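Local coordinates for transcriptional regulator (PDB 1Z4E), which regulates transcription and has the GNAT fold of acetyltransferases, so that it may also transfer acyl groups, at the interface of chains A and B. Numbering follows the deposited sequence. Chains: chain A/B, transcriptional regulator.

Contact 1: the interface of chains A and B. Residues chain A 75-78, 85; chain B 71, 73, 89.
The end of strand 65-76 of chain A, the loop that follows it and the start of strand 84-93 meet the bodies of strands 65-76 and 84-93 of chain B, in a part of the two-fold interface between two GNAT-fold subunits. B:Gln71 is the central polar group. Its CG lies anti to the backbone N (chi1 -175°) and the chain stays extended, which carries the terminal amide across to chain A. There B:Gln71 NE2 donates to the backbone O of A:Pro76 at 2.9 Å, with the acceptor in the plane of the amide. B:Gln71 OE1 is 2.7 Å from water 1, which in turn lies 3.2 Å from the backbone N of A:Leu78, and both polar atoms of the amide are thereby engaged. The A:Tyr77 ring crosses this side chain at about a right angle, its CD1 3.6 Å from CD of B:Gln71. B:Glu89, bent at chi2 (63°), brings its CG to 3.8 Å from A:Tyr77 CD1 and sends its carboxylate on toward A:Arg85. The extended arginine passes NE over one face of the tyrosine ring, an intrachain contact toward the rim that may steady both groups. Away from the charges, the methyls of A:Thr75 and B:Thr73 point tip to tip. The salt bridge is no planar bidentate pair: B:Glu89 OE2 sits above the guanidinium plane beside both terminal nitrogens, 3.3 Å from A:Arg85 NH2.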
# COMPACT_ATOMS: atom_id res chain seq x y z
N THR A 75 3.75 0.08 -7.53
CA THR A 75 5.00 0.36 -6.83
C THR A 75 6.03 -0.78 -6.88
O THR A 75 5.66 -1.95 -6.80
CB THR A 75 4.69 0.65 -5.33
OG1 THR A 75 3.65 1.63 -5.25
CG2 THR A 75 5.93 1.15 -4.58
N PRO A 76 7.32 -0.44 -7.01
CA PRO A 76 8.36 -1.48 -7.05
C PRO A 76 8.78 -1.83 -5.62
O PRO A 76 8.79 -0.96 -4.75
CB PRO A 76 9.49 -0.82 -7.83
CG PRO A 76 9.37 0.63 -7.42
CD PRO A 76 7.86 0.85 -7.48
N TYR A 77 9.13 -3.09 -5.39
CA TYR A 77 9.58 -3.57 -4.10
C TYR A 77 10.73 -4.55 -4.37
O TYR A 77 10.88 -5.02 -5.50
CB TYR A 77 8.46 -4.33 -3.38
CG TYR A 77 7.23 -3.50 -3.07
CD1 TYR A 77 7.10 -2.82 -1.86
CD2 TYR A 77 6.20 -3.41 -4.00
CE1 TYR A 77 5.95 -2.05 -1.59
CE2 TYR A 77 5.07 -2.66 -3.74
CZ TYR A 77 4.94 -1.99 -2.55
OH TYR A 77 3.79 -1.27 -2.32
N LEU A 78 11.54 -4.84 -3.35
CA LEU A 78 12.64 -5.79 -3.50
C LEU A 78 12.10 -7.21 -3.32
O LEU A 78 12.67 -8.17 -3.85
CB LEU A 78 13.72 -5.55 -2.44
CG LEU A 78 14.58 -4.29 -2.55
CD1 LEU A 78 15.58 -4.28 -1.40
CD2 LEU A 78 15.30 -4.27 -3.89
N ARG A 85 4.10 -4.25 -7.33
CA ARG A 85 2.79 -4.64 -6.82
C ARG A 85 1.82 -3.51 -7.11
O ARG A 85 2.22 -2.34 -7.19
CB ARG A 85 2.81 -4.84 -5.31
CG ARG A 85 3.83 -5.83 -4.79
CD ARG A 85 3.61 -6.04 -3.30
NE ARG A 85 4.70 -6.77 -2.68
CZ ARG A 85 4.68 -7.23 -1.42
NH1 ARG A 85 3.61 -7.02 -0.67
NH2 ARG A 85 5.74 -7.87 -0.93
N GLN B 71 10.82 -1.10 3.91
CA GLN B 71 10.59 -0.19 2.80
C GLN B 71 9.39 0.63 3.24
O GLN B 71 8.50 0.11 3.91
CB GLN B 71 10.26 -0.94 1.51
CG GLN B 71 10.14 -0.02 0.29
CD GLN B 71 9.98 -0.78 -1.02
OE1 GLN B 71 10.35 -1.95 -1.11
NE2 GLN B 71 9.44 -0.12 -2.03
N THR B 73 6.64 3.74 1.76
CA THR B 73 6.19 4.54 0.61
C THR B 73 5.19 5.60 1.05
O THR B 73 4.26 5.31 1.80
CB THR B 73 5.53 3.63 -0.45
OG1 THR B 73 4.27 3.16 0.04
CG2 THR B 73 6.41 2.43 -0.73
N GLU B 89 6.40 -1.76 4.44
CA GLU B 89 6.34 -3.08 3.84
C GLU B 89 7.62 -3.87 4.07
O GLU B 89 8.72 -3.37 3.82
CB GLU B 89 6.10 -2.96 2.33
CG GLU B 89 6.23 -4.27 1.55
CD GLU B 89 5.19 -5.30 1.97
OE1 GLU B 89 4.02 -4.92 2.15
OE2 GLU B 89 5.54 -6.49 2.10
O HOH W 1 10.73 -4.47 -0.24

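Contact 2: the interface of chains A and B. Residues chain A 120-122; chain B 150-153.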
# COMPACT_ATOMS: atom_id res chain seq x y z
N HIS A 120 3.27 -8.27 -10.24
CA HIS A 120 3.14 -9.70 -10.02
C HIS A 120 2.10 -10.04 -8.96
O HIS A 120 1.75 -11.21 -8.76
CB HIS A 120 4.50 -10.31 -9.67
CG HIS A 120 5.48 -10.24 -10.80
ND1 HIS A 120 5.08 -10.22 -12.12
CD2 HIS A 120 6.83 -10.19 -10.81
CE1 HIS A 120 6.15 -10.17 -12.90
NE2 HIS A 120 7.22 -10.15 -12.13
N LEU A 121 1.59 -9.03 -8.28
CA LEU A 121 0.53 -9.26 -7.31
C LEU A 121 -0.26 -7.98 -7.09
O LEU A 121 0.22 -6.87 -7.33
CB LEU A 121 1.10 -9.80 -5.99
CG LEU A 121 1.84 -8.95 -4.97
CD1 LEU A 121 0.88 -8.00 -4.29
CD2 LEU A 121 2.47 -9.87 -3.93
N ILE A 122 -1.51 -8.15 -6.69
CA ILE A 122 -2.35 -7.00 -6.42
C ILE A 122 -2.80 -7.19 -4.98
O ILE A 122 -3.00 -8.32 -4.52
CB ILE A 122 -3.52 -6.92 -7.44
CG1 ILE A 122 -4.36 -5.67 -7.18
CG2 ILE A 122 -4.36 -8.17 -7.39
CD1 ILE A 122 -5.18 -5.25 -8.39
N LYS B 150 -4.57 -10.32 -0.64
CA LYS B 150 -3.53 -10.45 -1.67
C LYS B 150 -3.95 -11.39 -2.80
O LYS B 150 -4.71 -12.33 -2.57
CB LYS B 150 -2.24 -11.01 -1.07
CG LYS B 150 -1.77 -10.37 0.21
CD LYS B 150 -1.06 -9.05 -0.03
CE LYS B 150 -0.45 -8.52 1.27
NZ LYS B 150 -0.11 -7.08 1.18
N MET B 151 -3.43 -11.14 -4.00
CA MET B 151 -3.69 -11.96 -5.19
C MET B 151 -2.38 -12.00 -5.97
O MET B 151 -1.90 -10.96 -6.44
CB MET B 151 -4.78 -11.34 -6.08
CG MET B 151 -5.03 -12.11 -7.40
SD MET B 151 -6.24 -11.33 -8.55
CE MET B 151 -7.79 -11.78 -7.68
N HIS B 152 -1.78 -13.19 -6.09
CA HIS B 152 -0.54 -13.36 -6.84
C HIS B 152 -0.86 -13.83 -8.24
O HIS B 152 -1.66 -14.76 -8.42
CB HIS B 152 0.37 -14.39 -6.17
CG HIS B 152 0.86 -13.99 -4.82
ND1 HIS B 152 0.05 -13.98 -3.71
CD2 HIS B 152 2.07 -13.55 -4.41
CE1 HIS B 152 0.74 -13.56 -2.67
NE2 HIS B 152 1.97 -13.29 -3.07
N PHE B 153 -0.24 -13.22 -9.24
CA PHE B 153 -0.51 -13.62 -10.62
C PHE B 153 0.38 -14.77 -11.06
O PHE B 153 1.44 -14.98 -10.42
CB PHE B 153 -0.31 -12.43 -11.56
CG PHE B 153 -1.18 -11.25 -11.24
CD1 PHE B 153 -2.55 -11.42 -11.04
CD2 PHE B 153 -0.64 -9.98 -11.16
CE1 PHE B 153 -3.37 -10.33 -10.75
CE2 PHE B 153 -1.45 -8.87 -10.88
CZ PHE B 153 -2.82 -9.05 -10.67
OXT PHE B 153 -0.00 -15.46 -12.04
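A:Ile122 and B:Met151 extend in parallel from the paired strands and form the apolar centre, with CG2 of the isoleucine packed tightly, 3.5 Å from CB of the methionine. That methyl occupies the crowded position between backbone N and carbonyl carbon, while CG1 is anti to N (chi1 -177°); CG2 is thus the branch turned toward chain B. On the same face of the paired strands, the ring of B:Phe153 comes in obliquely and sets its CZ 3.7 Å from A:Ile122 CG2. B:Phe153 CD2 packs against the carbonyl of A:His120, 3.5 Å from its C. On the opposite face, A:Leu121 runs alongside B:His152, its CD2 3.7 Å from the imidazole CD2 and its CB over the rim of one ring face.

Between these two faces the backbones of strand 121-127 of A and strand 147-152 of B pair antiparallel, joining the sheets of the two subunits. A:Ile122 uses both its polar backbone atoms: N donates to O of B:Met151 at 2.9 Å, and O accepts from N of B:Met151. Farther out, at the C-terminal residue, N of B:Phe153 donates to O of A:His120 at 2.9 Å.

Contact 3: the interface of chains A and B. Residues chain A 22, 32, 42, 69; chain B 78-80.
A loop-to-helix contact joins the two GNAT-family subunits here: B:Leu78, B:Thr79 and B:Tyr80, where a loop enters helix 79-82, pack against A:Leu22 of helix 15-24, A:Tyr42 of helix 40-51 and A:Glu32 between those helices. It gives the deposited dimer an additional hold on the partner. The polar grip comes from A:Glu32, whose chain is bent at chi2 (-59°) to bring the carboxylate to the turn, where it caps a main-chain N-H. A:Glu32 OE2 accepts from the backbone N of B:Tyr80 at 2.7 Å, the donor meeting it on the syn side, 20° out of the carboxylate plane. Behind it, A:Tyr42 OH donates to the anti lone pair of the other oxygen, OE1, in a bond modelled very short, which probably restrains the carboxylate's rotation. The A:Tyr42 ring also meets the loop, its CE1 3.2 Å from the backbone O of B:Leu78.

The two methyls of A:Leu22 divide the apolar side between neighbours that it crosses at about a right angle. A:Leu22 CD1 touches CB of B:Leu78 at 4.0 Å, and A:Leu22 CD2 reaches CG2 of B:Thr79 at 3.9 Å. At the other end of B:Leu78, CE of A:Met69, whose chain is bent at chi3, lies 4.1 Å from B:Leu78 CD1.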
# COMPACT_ATOMS: atom_id res chain seq x y z
N LEU A 22 -17.40 9.46 -1.70
CA LEU A 22 -16.58 9.19 -0.52
C LEU A 22 -17.30 9.59 0.77
O LEU A 22 -17.32 8.83 1.74
CB LEU A 22 -15.25 9.95 -0.61
CG LEU A 22 -14.25 9.49 -1.68
CD1 LEU A 22 -13.03 10.42 -1.68
CD2 LEU A 22 -13.84 8.05 -1.41
N GLU A 32 -14.71 12.08 5.72
CA GLU A 32 -14.69 13.00 4.60
C GLU A 32 -15.42 14.32 4.86
O GLU A 32 -16.10 14.48 5.88
CB GLU A 32 -15.28 12.33 3.36
CG GLU A 32 -14.64 10.99 3.01
CD GLU A 32 -13.14 11.09 2.76
OE1 GLU A 32 -12.64 12.19 2.45
OE2 GLU A 32 -12.46 10.05 2.85
N TYR A 42 -8.82 18.15 -1.18
CA TYR A 42 -9.12 17.12 -2.18
C TYR A 42 -8.48 17.51 -3.51
O TYR A 42 -8.01 16.66 -4.26
CB TYR A 42 -10.63 16.96 -2.39
CG TYR A 42 -11.38 16.28 -1.27
CD1 TYR A 42 -11.18 14.93 -0.99
CD2 TYR A 42 -12.29 16.99 -0.48
CE1 TYR A 42 -11.87 14.30 0.05
CE2 TYR A 42 -12.98 16.37 0.56
CZ TYR A 42 -12.77 15.02 0.82
OH TYR A 42 -13.46 14.41 1.84
N MET A 69 -15.74 4.02 -8.14
CA MET A 69 -14.40 4.59 -8.16
C MET A 69 -13.44 3.77 -7.32
O MET A 69 -13.85 2.97 -6.48
CB MET A 69 -14.44 6.03 -7.59
CG MET A 69 -14.79 6.10 -6.09
SD MET A 69 -15.01 7.78 -5.36
CE MET A 69 -13.32 8.27 -5.17
N LEU B 78 -7.21 10.40 -2.24
CA LEU B 78 -8.37 11.29 -2.16
C LEU B 78 -9.05 11.13 -0.80
O LEU B 78 -9.59 12.08 -0.25
CB LEU B 78 -9.41 10.97 -3.23
CG LEU B 78 -9.40 11.71 -4.56
CD1 LEU B 78 -10.72 11.43 -5.27
CD2 LEU B 78 -9.23 13.21 -4.34
N THR B 79 -9.02 9.90 -0.27
CA THR B 79 -9.65 9.59 1.02
C THR B 79 -9.05 10.38 2.18
O THR B 79 -7.90 10.81 2.13
CB THR B 79 -9.55 8.08 1.33
OG1 THR B 79 -8.21 7.63 1.11
CG2 THR B 79 -10.51 7.29 0.46
N TYR B 80 -9.84 10.54 3.24
CA TYR B 80 -9.42 11.29 4.41
C TYR B 80 -9.12 12.72 4.01
O TYR B 80 -8.12 13.31 4.44
CB TYR B 80 -8.19 10.62 5.04
CG TYR B 80 -8.53 9.36 5.80
CD1 TYR B 80 -9.14 9.43 7.05
CD2 TYR B 80 -8.30 8.10 5.25
CE1 TYR B 80 -9.51 8.28 7.73
CE2 TYR B 80 -8.67 6.94 5.93
CZ TYR B 80 -9.28 7.04 7.17
OH TYR B 80 -9.65 5.91 7.86

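In the copies described, the C-alpha centres of contact 1 and contact 2 are about 13 Å apart, and that of contact 3 lies about 23 Å from contact 1 and 25 Å from contact 2. Strand 65-76 serves both contact 1 and contact 3, and Leu78 takes part in each, from chain A in the first and chain B in the other. B:Leu78 therefore also belongs to the twin of contact 1, which adjoins contact 3. Contact 2 uses other strands, 121-127 and the C-terminal 147-152. The interface is thus continuous across the two-fold axis, although the structure alone does not establish the oligomer in solution.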